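Local coordinates for protein Exo-1,5-alpha-L-arabinofuranobiosidase (Gibberella zeae, PDB 2YDT) that probably hydrolyses alpha-1,5-linked arabinan from chain ends to release arabinobiose, here with an iminosugar inhibitor and an arabinofuranose bound in its pocket, at residues 177-182 with 200-205; 167-172 with 251-256; 206-211 with 227-232; 245-250 with 260-265. All coordinates share one frame; numbering follows the deposited sequence. Where two conformers were deposited one is given.

Following the chain from the N terminus, strand 165-172 is the first segment involved; it later meets the turn at 251-256 to close interaction 2, the longest loop of the four. Two shorter closures fall within that span, one after the other: interaction 1 joins the loop before strand 182-188 to the chain leaving strand 198-201, and interaction 3 zips the hairpin of strands 209-217 and 223-230. Interaction 4, the hairpin of 245-250 with 260-265, opens before interaction 2 closes and ends after it, so the two cross. Interactions 3 and 4 build one propeller blade; interaction 2 ties it to the preceding blade, and interactions 1 and 3 both reach the bound iminosugar.

Interaction 1: residues 177-182 with 200-205; sequences ATHSQK and DTKYAN. With EDG (1,4-dideoxy-1,4-imino-L-arabinitol), chain B.
His179 turns one face of its imidazole to the aliphatic chain of Lys202, the two side chains crossing obliquely. Lys202 CB lies 4.0 Å from the ring centroid in a CH-pi contact, offset toward the rim, and Lys202 CD comes 3.7 Å from His179 NE2. Chi1 (-54°) sets His179 CG anti to the carbonyl carbon, and the ring edge meets the backbone, where ND1 gives a weak, bent hydrogen bond to Tyr203 O (2.8 Å, 126°). Water 3, in the ring plane, joins His179 NE2 to Lys202 NZ. Segment 200-205 leaves strand 198-201, the outermost strand of a propeller blade, through a classic beta bulge in which Asp200 and Thr201 both face Leu183. Beside it, Lys182 CB packs 3.9 Å from Lys202 CB. The two ammonium groups, NZ of Lys182 and NZ of Lys202, stand 4.9 Å apart; both form salt bridges with Asp199, and Lys182 has a second one with Asp175. Water 4 bridges Gln181 O and Tyr203 N. The extended Gln181 chain carries its amide to the iminosugar EDG: OE1 accepts from O3' (2.8 Å), while NE2 donates to O2' (2.9 Å, 159°).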
# COMPACT_ATOMS: atom_id res chain seq x y z
N ALA A 177 -15.45 15.73 13.10
CA ALA A 177 -16.75 15.79 13.77
C ALA A 177 -17.80 14.89 13.14
O ALA A 177 -18.87 14.75 13.69
CB ALA A 177 -17.25 17.25 13.84
N THR A 178 -17.50 14.27 11.98
CA THR A 178 -18.45 13.50 11.23
C THR A 178 -17.98 12.07 10.92
O THR A 178 -18.77 11.15 10.86
CB THR A 178 -18.74 14.21 9.90
OG1 THR A 178 -19.03 15.60 10.16
CG2 THR A 178 -19.93 13.58 9.18
N HIS A 179 -16.67 11.89 10.72
CA HIS A 179 -16.12 10.56 10.48
C HIS A 179 -14.80 10.37 11.21
O HIS A 179 -13.86 11.09 10.96
CB HIS A 179 -15.91 10.31 8.97
CG HIS A 179 -17.13 10.54 8.16
ND1 HIS A 179 -18.17 9.62 8.07
CD2 HIS A 179 -17.47 11.58 7.36
CE1 HIS A 179 -19.11 10.12 7.29
NE2 HIS A 179 -18.71 11.30 6.84
N SER A 180 -14.74 9.39 12.12
CA SER A 180 -13.48 9.10 12.83
C SER A 180 -12.33 8.99 11.82
O SER A 180 -11.23 9.56 12.02
CB SER A 180 -13.62 7.80 13.65
OG SER A 180 -12.44 7.50 14.35
N GLN A 181 -12.59 8.29 10.73
CA GLN A 181 -11.74 8.36 9.55
C GLN A 181 -12.62 8.12 8.32
O GLN A 181 -13.65 7.42 8.40
CB GLN A 181 -10.62 7.32 9.59
CG GLN A 181 -9.52 7.54 8.54
CD GLN A 181 -8.34 6.61 8.73
OE1 GLN A 181 -7.38 6.96 9.39
NE2 GLN A 181 -8.44 5.37 8.21
N LYS A 182 -12.21 8.69 7.18
CA LYS A 182 -12.80 8.39 5.89
C LYS A 182 -11.67 8.23 4.87
O LYS A 182 -10.51 8.44 5.20
CB LYS A 182 -13.82 9.47 5.48
CG LYS A 182 -13.21 10.85 5.26
CD LYS A 182 -14.24 11.89 4.80
CE LYS A 182 -13.65 13.23 4.46
NZ LYS A 182 -14.80 14.18 4.07
N ASP A 200 -13.93 9.12 -1.25
CA ASP A 200 -13.95 7.81 -1.89
C ASP A 200 -14.84 6.80 -1.17
O ASP A 200 -15.39 5.90 -1.82
CB ASP A 200 -12.54 7.23 -1.99
CG ASP A 200 -11.63 8.01 -2.91
OD1 ASP A 200 -12.12 8.49 -3.95
OD2 ASP A 200 -10.43 8.12 -2.56
N THR A 201 -14.90 6.88 0.16
CA THR A 201 -15.65 5.93 0.98
C THR A 201 -15.76 6.54 2.36
O THR A 201 -14.78 7.00 2.94
CB THR A 201 -14.94 4.53 1.05
OG1 THR A 201 -15.29 3.76 -0.10
CG2 THR A 201 -15.36 3.74 2.30
N LYS A 202 -16.98 6.59 2.88
CA LYS A 202 -17.25 7.11 4.21
C LYS A 202 -18.54 6.50 4.73
O LYS A 202 -19.40 6.10 3.97
CB LYS A 202 -17.37 8.63 4.22
CG LYS A 202 -18.50 9.20 3.40
CD LYS A 202 -18.30 10.71 3.24
CE LYS A 202 -19.39 11.32 2.39
NZ LYS A 202 -19.10 12.76 2.21
N TYR A 203 -18.65 6.44 6.05
CA TYR A 203 -19.76 5.76 6.72
C TYR A 203 -20.42 6.67 7.76
O TYR A 203 -19.78 7.37 8.49
CB TYR A 203 -19.26 4.46 7.35
CG TYR A 203 -18.96 3.42 6.30
CD1 TYR A 203 -19.96 2.66 5.69
CD2 TYR A 203 -17.66 3.23 5.82
CE1 TYR A 203 -19.68 1.75 4.72
CE2 TYR A 203 -17.38 2.33 4.84
CZ TYR A 203 -18.39 1.56 4.27
OH TYR A 203 -18.14 0.67 3.26
N ALA A 204 -21.75 6.63 7.79
CA ALA A 204 -22.57 7.44 8.68
C ALA A 204 -22.32 7.22 10.17
O ALA A 204 -22.44 8.16 10.98
CB ALA A 204 -24.08 7.14 8.37
N ASN A 205 -21.96 6.00 10.54
CA ASN A 205 -21.52 5.71 11.91
C ASN A 205 -20.19 6.42 12.16
O ASN A 205 -19.17 6.08 11.52
CB ASN A 205 -21.39 4.21 12.16
CG ASN A 205 -21.06 3.89 13.63
OD1 ASN A 205 -20.17 4.51 14.21
ND2 ASN A 205 -21.75 2.92 14.21
O2' EDG B . -6.16 3.63 8.06
C2' EDG B . -5.87 3.45 9.47
C1' EDG B . -5.14 2.13 9.68
N4' EDG B . -3.79 2.50 10.11
C3' EDG B . -4.95 4.54 10.04
O3' EDG B . -5.62 5.48 10.92
C4' EDG B . -3.89 3.76 10.83
C5' EDG B . -2.56 4.45 11.00
O5' EDG B . -1.82 3.72 11.96
O HOH W 1 -21.50 10.66 10.64
O HOH W 2 -17.01 7.23 10.18
O HOH W 3 -20.11 13.25 5.15
O HOH W 4 -16.22 6.87 7.53

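Interaction 2: residues 167-172 with 251-256; sequences ILYYSD and KDPQKF
Tyr169 has CG anti to its carbonyl carbon (chi1 -61°), beside the backbone N, and at the far end of the ring its hydroxyl meets the turn at Pro253. There Tyr169 OH donates a 2.7 Å hydrogen bond to Pro253 O. The acceptor lies in the plane of the tyrosine ring, but the donor approaches from above the carbonyl plane, 49° out of it. Ile167 CD1, placed anti by chi2 (174°), touches Gln254 CG at 3.9 Å and Pro253 CG at 4.2 Å, its side chain crossing the proline at about a right angle. Ile167 CG2 covers one face of the Tyr169 ring near the rim. The contact joins neighbouring blades of the propeller: strand 165-172 is the second strand of one, and 251-256 begins the connection between the last two strands of the next. It contains a type I turn from Asp252 to Lys255. Asp252 OD1 accepts from Gln254 N (2.9 Å), forming an Asx turn, and takes a second bond on its syn lone pair from Gln254 NE2 (3.1 Å); Gln254 OE1 is bonded to Lys165. Tyr169 OH also lies 4.0 Å from Phe256 CE2, at the edge of the Phe256 ring, which stacks with Tyr225.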
# COMPACT_ATOMS: atom_id res chain seq x y z
N ILE A 167 -3.85 10.00 -9.68
CA ILE A 167 -4.69 10.00 -8.48
C ILE A 167 -3.88 9.51 -7.28
O ILE A 167 -3.17 8.52 -7.37
CB ILE A 167 -5.94 9.07 -8.63
CG1 ILE A 167 -6.66 9.36 -9.96
CG2 ILE A 167 -6.88 9.23 -7.43
CD1 ILE A 167 -7.77 8.43 -10.25
N LEU A 168 -4.00 10.23 -6.17
CA LEU A 168 -3.38 9.85 -4.90
C LEU A 168 -4.50 9.65 -3.92
O LEU A 168 -5.19 10.60 -3.52
CB LEU A 168 -2.36 10.89 -4.44
CG LEU A 168 -1.40 10.44 -3.34
CD1 LEU A 168 -0.14 11.31 -3.31
CD2 LEU A 168 -2.10 10.46 -1.98
N TYR A 169 -4.69 8.38 -3.54
CA TYR A 169 -5.69 7.93 -2.58
C TYR A 169 -5.08 7.86 -1.21
O TYR A 169 -3.92 7.44 -1.06
CB TYR A 169 -6.15 6.52 -2.94
CG TYR A 169 -6.80 6.35 -4.29
CD1 TYR A 169 -8.18 6.47 -4.44
CD2 TYR A 169 -6.06 5.99 -5.39
CE1 TYR A 169 -8.79 6.30 -5.68
CE2 TYR A 169 -6.67 5.83 -6.63
CZ TYR A 169 -8.02 5.97 -6.75
OH TYR A 169 -8.59 5.77 -8.00
N TYR A 170 -5.82 8.28 -0.17
CA TYR A 170 -5.32 8.17 1.17
C TYR A 170 -6.43 8.11 2.23
O TYR A 170 -7.63 8.12 1.87
CB TYR A 170 -4.33 9.31 1.44
CG TYR A 170 -4.86 10.73 1.29
CD1 TYR A 170 -5.23 11.48 2.41
CD2 TYR A 170 -4.92 11.36 0.04
CE1 TYR A 170 -5.62 12.80 2.31
CE2 TYR A 170 -5.34 12.69 -0.07
CZ TYR A 170 -5.69 13.39 1.07
OH TYR A 170 -6.10 14.73 0.99
N SER A 171 -6.02 7.98 3.49
CA SER A 171 -6.87 7.93 4.68
C SER A 171 -6.88 9.29 5.36
O SER A 171 -5.82 9.91 5.51
CB SER A 171 -6.35 6.87 5.67
OG SER A 171 -6.16 5.61 5.04
N ASP A 172 -8.05 9.75 5.81
CA ASP A 172 -8.22 11.17 6.20
C ASP A 172 -9.08 11.25 7.44
O ASP A 172 -10.29 10.89 7.40
CB ASP A 172 -8.86 11.89 5.03
CG ASP A 172 -8.93 13.40 5.19
OD1 ASP A 172 -8.51 13.93 6.23
OD2 ASP A 172 -9.38 14.04 4.20
N LYS A 251 -16.07 1.74 -13.01
CA LYS A 251 -15.46 2.11 -14.25
C LYS A 251 -14.59 3.35 -14.15
O LYS A 251 -13.51 3.42 -14.76
CB LYS A 251 -16.56 2.33 -15.30
CG LYS A 251 -16.31 1.60 -16.52
CD LYS A 251 -16.65 0.12 -16.32
CE LYS A 251 -17.37 -0.53 -17.53
NZ LYS A 251 -17.23 -2.08 -17.68
N ASP A 252 -15.04 4.30 -13.34
CA ASP A 252 -14.32 5.52 -13.09
C ASP A 252 -13.75 5.44 -11.66
O ASP A 252 -14.52 5.46 -10.70
CB ASP A 252 -15.24 6.73 -13.22
CG ASP A 252 -14.50 8.06 -13.11
OD1 ASP A 252 -13.38 8.14 -12.52
OD2 ASP A 252 -15.03 9.09 -13.61
N PRO A 253 -12.40 5.34 -11.53
CA PRO A 253 -11.80 5.13 -10.21
C PRO A 253 -11.76 6.42 -9.35
O PRO A 253 -11.24 6.45 -8.22
CB PRO A 253 -10.42 4.59 -10.56
CG PRO A 253 -10.09 5.30 -11.80
CD PRO A 253 -11.37 5.34 -12.58
N GLN A 254 -12.35 7.49 -9.87
CA GLN A 254 -12.64 8.71 -9.10
C GLN A 254 -13.99 8.68 -8.37
O GLN A 254 -14.32 9.61 -7.61
CB GLN A 254 -12.58 9.94 -10.00
CG GLN A 254 -11.24 10.16 -10.67
CD GLN A 254 -11.32 11.18 -11.77
OE1 GLN A 254 -10.85 12.32 -11.60
NE2 GLN A 254 -11.93 10.80 -12.91
N LYS A 255 -14.77 7.65 -8.67
CA LYS A 255 -16.15 7.56 -8.24
C LYS A 255 -16.47 6.28 -7.50
O LYS A 255 -17.54 5.66 -7.71
CB LYS A 255 -17.07 7.69 -9.46
CG LYS A 255 -16.91 8.99 -10.25
CD LYS A 255 -18.04 9.08 -11.34
CE LYS A 255 -17.86 10.28 -12.21
NZ LYS A 255 -18.18 11.50 -11.46
N PHE A 256 -15.61 5.89 -6.58
CA PHE A 256 -15.94 4.75 -5.72
C PHE A 256 -17.02 5.07 -4.67
O PHE A 256 -17.63 4.15 -4.14
CB PHE A 256 -14.68 4.16 -5.07
CG PHE A 256 -13.74 3.48 -6.06
CD1 PHE A 256 -14.16 2.35 -6.73
CD2 PHE A 256 -12.45 3.98 -6.29
CE1 PHE A 256 -13.29 1.69 -7.63
CE2 PHE A 256 -11.60 3.35 -7.16
CZ PHE A 256 -12.01 2.20 -7.83

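Interaction 3: residues 206-211 with 227-232; sequences YYARPG and YEYGGG. With EDG (1,4-dideoxy-1,4-imino-L-arabinitol), chain B.
Arg209 and Gly230 form an antiparallel hydrogen-bonded pair, with a nearly straight bond from Arg209 N to Gly230 O (2.8 Å, 170°) and a weak return bond. Gly211 and Glu228 form a second such pair, with 2.9 Å bonds between Gly211 N and Glu228 O and between Glu228 N and Gly211 O. Pro210, which has no N-H, falls at the intervening non-hydrogen-bonded position opposite Tyr229 and brings its CA to 3.2 Å from Glu228 O in a CA-H...O contact. These pairs lie at the open end of the hairpin of strands 209-217 and 223-230, the first two strands of a propeller blade. The second strand runs out into a type II turn from Tyr229 to Gly232, with Gly231 at a positive phi. Apolar contacts lie on the Pro210 and Tyr229 side: Pro210 CB meets Tyr227 CD1 at 4.0 Å, while Ala208 CB approaches the edge of the Tyr229 ring, whose stacking partner is Tyr203. Polar groups fill the other side, toward the iminosugar EDG. Chi1 of Glu228 (68°) lays CG against Gly211 O (3.4 Å). Glu228 OE2 comes 3.3 Å from EDG C1'; OE1 is held by Ser275 N. Arg209 NH2 lies 2.9 Å from EDG O3', near the guanidinium plane, with Ser180 and Gln173 fixing the group. Water 5 donates to both Arg209 O and Glu228 OE2.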
# COMPACT_ATOMS: atom_id res chain seq x y z
N TYR A 206 -20.19 7.38 13.09
CA TYR A 206 -19.02 8.22 13.36
C TYR A 206 -17.81 7.34 13.63
O TYR A 206 -16.68 7.67 13.22
CB TYR A 206 -19.23 9.12 14.58
CG TYR A 206 -17.99 9.87 14.90
CD1 TYR A 206 -17.65 11.02 14.20
CD2 TYR A 206 -17.11 9.41 15.87
CE1 TYR A 206 -16.46 11.67 14.44
CE2 TYR A 206 -15.98 10.09 16.14
CZ TYR A 206 -15.64 11.20 15.42
OH TYR A 206 -14.45 11.84 15.69
N TYR A 207 -18.00 6.27 14.40
CA TYR A 207 -16.86 5.49 14.86
C TYR A 207 -16.27 4.55 13.82
O TYR A 207 -15.23 3.96 14.07
CB TYR A 207 -17.23 4.76 16.15
CG TYR A 207 -17.36 5.77 17.27
CD1 TYR A 207 -16.22 6.40 17.78
CD2 TYR A 207 -18.60 6.13 17.77
CE1 TYR A 207 -16.31 7.33 18.77
CE2 TYR A 207 -18.69 7.07 18.77
CZ TYR A 207 -17.55 7.65 19.26
OH TYR A 207 -17.66 8.61 20.25
N ALA A 208 -16.90 4.41 12.65
CA ALA A 208 -16.33 3.62 11.56
C ALA A 208 -15.04 4.27 11.08
O ALA A 208 -14.91 5.48 11.06
CB ALA A 208 -17.30 3.49 10.39
N ARG A 209 -14.10 3.42 10.70
CA ARG A 209 -12.74 3.85 10.27
C ARG A 209 -12.34 3.02 9.05
O ARG A 209 -11.44 2.17 9.11
CB ARG A 209 -11.71 3.74 11.39
CG ARG A 209 -11.95 4.71 12.52
CD ARG A 209 -11.00 4.40 13.68
NE ARG A 209 -9.63 4.66 13.29
CZ ARG A 209 -9.07 5.86 13.18
NH1 ARG A 209 -9.69 6.97 13.56
NH2 ARG A 209 -7.84 5.93 12.71
N PRO A 210 -12.97 3.28 7.88
CA PRO A 210 -12.42 2.74 6.64
C PRO A 210 -11.02 3.31 6.45
O PRO A 210 -10.82 4.49 6.74
CB PRO A 210 -13.39 3.25 5.56
CG PRO A 210 -13.92 4.54 6.15
CD PRO A 210 -14.06 4.25 7.63
N GLY A 211 -10.10 2.47 6.02
CA GLY A 211 -8.69 2.85 5.93
C GLY A 211 -7.90 1.99 4.96
O GLY A 211 -8.30 0.89 4.55
N TYR A 227 -10.01 -1.93 0.82
CA TYR A 227 -9.75 -1.23 2.06
C TYR A 227 -10.10 -2.08 3.26
O TYR A 227 -10.82 -3.06 3.11
CB TYR A 227 -10.48 0.11 2.17
CG TYR A 227 -11.99 0.06 1.99
CD1 TYR A 227 -12.85 0.13 3.08
CD2 TYR A 227 -12.55 -0.05 0.75
CE1 TYR A 227 -14.25 0.07 2.90
CE2 TYR A 227 -13.93 -0.12 0.58
CZ TYR A 227 -14.76 -0.01 1.64
OH TYR A 227 -16.13 -0.06 1.46
N GLU A 228 -9.58 -1.68 4.42
CA GLU A 228 -10.08 -2.28 5.69
C GLU A 228 -11.23 -1.42 6.20
O GLU A 228 -11.13 -0.19 6.31
CB GLU A 228 -8.97 -2.46 6.72
CG GLU A 228 -8.40 -1.16 7.30
CD GLU A 228 -7.42 -1.37 8.49
OE1 GLU A 228 -6.96 -2.53 8.69
OE2 GLU A 228 -7.13 -0.40 9.23
N TYR A 229 -12.36 -2.05 6.52
CA TYR A 229 -13.53 -1.37 7.00
C TYR A 229 -13.60 -1.44 8.53
O TYR A 229 -14.26 -2.30 9.12
CB TYR A 229 -14.77 -1.94 6.29
CG TYR A 229 -16.12 -1.38 6.68
CD1 TYR A 229 -16.29 -0.35 7.62
CD2 TYR A 229 -17.26 -1.93 6.12
CE1 TYR A 229 -17.56 0.10 7.98
CE2 TYR A 229 -18.51 -1.47 6.47
CZ TYR A 229 -18.65 -0.48 7.39
OH TYR A 229 -19.94 -0.11 7.77
N GLY A 230 -12.84 -0.56 9.18
CA GLY A 230 -12.89 -0.43 10.63
C GLY A 230 -14.33 -0.16 11.09
O GLY A 230 -14.96 0.76 10.59
N GLY A 231 -14.84 -0.98 11.99
CA GLY A 231 -16.21 -0.81 12.50
C GLY A 231 -17.21 -1.54 11.64
O GLY A 231 -18.44 -1.36 11.78
N GLY A 232 -16.73 -2.36 10.71
CA GLY A 232 -17.62 -3.08 9.78
C GLY A 232 -18.51 -4.07 10.53
O GLY A 232 -18.17 -4.50 11.62
O2' EDG B . -6.16 3.63 8.06
C2' EDG B . -5.87 3.45 9.47
C1' EDG B . -5.14 2.13 9.68
N4' EDG B . -3.79 2.50 10.11
C3' EDG B . -4.95 4.54 10.04
O3' EDG B . -5.62 5.48 10.92
C4' EDG B . -3.89 3.76 10.83
C5' EDG B . -2.56 4.45 11.00
O5' EDG B . -1.82 3.72 11.96
O HOH W 5 -8.70 1.78 9.70

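Interaction 4: residues 245-250 with 260-265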
# COMPACT_ATOMS: atom_id res chain seq x y z
N VAL A 245 -11.85 -6.89 5.39
CA VAL A 245 -11.51 -6.41 4.05
C VAL A 245 -12.77 -6.25 3.20
O VAL A 245 -13.54 -7.22 3.00
CB VAL A 245 -10.46 -7.27 3.36
CG1 VAL A 245 -10.08 -6.67 1.99
CG2 VAL A 245 -9.19 -7.40 4.25
N TYR A 246 -12.99 -5.03 2.70
CA TYR A 246 -14.10 -4.72 1.80
C TYR A 246 -13.54 -4.16 0.50
O TYR A 246 -12.38 -3.73 0.40
CB TYR A 246 -15.08 -3.71 2.41
CG TYR A 246 -16.18 -4.28 3.27
CD1 TYR A 246 -15.90 -4.99 4.43
CD2 TYR A 246 -17.53 -4.07 2.94
CE1 TYR A 246 -16.93 -5.51 5.23
CE2 TYR A 246 -18.55 -4.58 3.74
CZ TYR A 246 -18.23 -5.28 4.88
OH TYR A 246 -19.25 -5.77 5.70
N TYR A 247 -14.38 -4.18 -0.53
CA TYR A 247 -14.02 -3.62 -1.83
C TYR A 247 -15.22 -3.03 -2.56
O TYR A 247 -16.37 -3.31 -2.23
CB TYR A 247 -13.29 -4.64 -2.69
CG TYR A 247 -14.13 -5.82 -3.16
CD1 TYR A 247 -14.79 -5.82 -4.40
CD2 TYR A 247 -14.32 -6.90 -2.32
CE1 TYR A 247 -15.53 -6.95 -4.82
CE2 TYR A 247 -15.07 -7.99 -2.70
CZ TYR A 247 -15.68 -7.99 -3.95
OH TYR A 247 -16.39 -9.09 -4.30
N ARG A 248 -14.92 -2.19 -3.53
CA ARG A 248 -15.88 -1.58 -4.43
C ARG A 248 -15.37 -1.70 -5.86
O ARG A 248 -14.16 -1.75 -6.11
CB ARG A 248 -16.10 -0.11 -4.05
CG ARG A 248 -16.70 0.07 -2.67
CD ARG A 248 -16.87 1.48 -2.27
NE ARG A 248 -17.36 1.59 -0.89
CZ ARG A 248 -18.11 2.60 -0.43
NH1 ARG A 248 -18.43 3.60 -1.22
NH2 ARG A 248 -18.53 2.62 0.82
N LEU A 249 -16.30 -1.69 -6.82
CA LEU A 249 -15.97 -1.76 -8.24
C LEU A 249 -16.50 -0.55 -9.00
O LEU A 249 -17.64 -0.10 -8.75
CB LEU A 249 -16.57 -3.03 -8.86
CG LEU A 249 -16.14 -4.33 -8.21
CD1 LEU A 249 -17.06 -5.49 -8.54
CD2 LEU A 249 -14.70 -4.65 -8.60
N SER A 250 -15.70 -0.00 -9.91
CA SER A 250 -16.10 1.19 -10.65
C SER A 250 -15.36 1.32 -11.98
O SER A 250 -14.17 1.09 -12.05
CB SER A 250 -15.89 2.47 -9.82
OG SER A 250 -16.46 3.61 -10.47
N ALA A 260 -21.67 0.20 -4.52
CA ALA A 260 -21.97 -0.76 -3.46
C ALA A 260 -20.68 -1.34 -2.90
O ALA A 260 -19.67 -1.49 -3.62
CB ALA A 260 -22.84 -1.88 -4.00
N HIS A 261 -20.68 -1.66 -1.62
CA HIS A 261 -19.53 -2.30 -1.02
C HIS A 261 -19.72 -3.82 -0.91
O HIS A 261 -20.86 -4.33 -0.97
CB HIS A 261 -19.14 -1.66 0.33
CG HIS A 261 -20.12 -1.83 1.46
ND1 HIS A 261 -20.07 -1.03 2.59
CD2 HIS A 261 -21.20 -2.65 1.63
CE1 HIS A 261 -21.05 -1.38 3.41
NE2 HIS A 261 -21.76 -2.33 2.84
N HIS A 262 -18.61 -4.52 -0.78
CA HIS A 262 -18.59 -5.98 -0.71
C HIS A 262 -17.53 -6.45 0.27
O HIS A 262 -16.39 -6.09 0.12
CB HIS A 262 -18.28 -6.59 -2.06
CG HIS A 262 -19.20 -6.15 -3.14
ND1 HIS A 262 -20.45 -6.71 -3.32
CD2 HIS A 262 -19.08 -5.19 -4.09
CE1 HIS A 262 -21.05 -6.13 -4.34
NE2 HIS A 262 -20.24 -5.20 -4.83
N GLN A 263 -17.91 -7.31 1.21
CA GLN A 263 -16.93 -7.99 2.04
C GLN A 263 -16.28 -9.12 1.29
O GLN A 263 -16.95 -9.83 0.53
CB GLN A 263 -17.63 -8.62 3.28
CG GLN A 263 -16.65 -9.17 4.28
CD GLN A 263 -17.35 -9.75 5.50
OE1 GLN A 263 -18.61 -9.72 5.58
NE2 GLN A 263 -16.57 -10.22 6.47
N ILE A 264 -14.98 -9.33 1.49
CA ILE A 264 -14.30 -10.51 0.96
C ILE A 264 -14.53 -11.66 1.92
O ILE A 264 -14.15 -11.59 3.07
CB ILE A 264 -12.78 -10.35 0.78
CG1 ILE A 264 -12.49 -9.30 -0.26
CG2 ILE A 264 -12.16 -11.72 0.32
CD1 ILE A 264 -10.97 -9.13 -0.63
N VAL A 265 -15.18 -12.72 1.43
CA VAL A 265 -15.36 -13.97 2.20
C VAL A 265 -15.01 -15.09 1.23
O VAL A 265 -15.59 -15.15 0.15
CB VAL A 265 -16.81 -14.12 2.71
CG1 VAL A 265 -16.98 -15.43 3.54
CG2 VAL A 265 -17.27 -12.94 3.58
O HOH W 6 -18.47 -7.23 7.78
O HOH W 7 -19.07 -2.18 -6.11
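The outer beta hairpin of a propeller blade is formed here, strand 245-250 pairing antiparallel with the short edge strand 262-263. Tyr247 N bonds to His262 O (2.8 Å) and His262 N to Tyr247 O (2.9 Å); past the end of the edge strand, Ile264 N donates to Val245 O (3.0 Å). Tyr246 and Gln263 make the non-hydrogen-bonded pair between these rungs. On their side of the sheet, Gln263 CB sits over the face of the Tyr246 ring, 3.9 Å from its centroid, and the Gln263 amide is almost parallel to that ring (7°). The edge of Tyr246 at CD2 and CE2 points into the face of His261 in a T-shaped pair with planes at 70°. His261 ND1 is in turn bonded to Tyr203 OH, which is hydrogen-bonded to Arg248 NH2 as well. The opposite side carries Tyr247. One face of its ring receives His262 CB, 3.5 Å from Tyr247 CZ and offset toward the rim; its hydroxyl is bonded to Gly307 O and Trp312 NE1. The Ile264 side chain crosses that of Tyr247 at about a right angle, CG1 lying 3.7 Å from Tyr247 CD2, and runs side by side with Val245, CG1 of Val245 being 3.7 Å from CD1 of Ile264. Water 7 links Leu249 N to Ala260 O near the loop end. A third strand edged by a short outermost fourth completes the W-shaped, four-stranded blade of the six-bladed beta-propeller found in sialidase-like glycosidases.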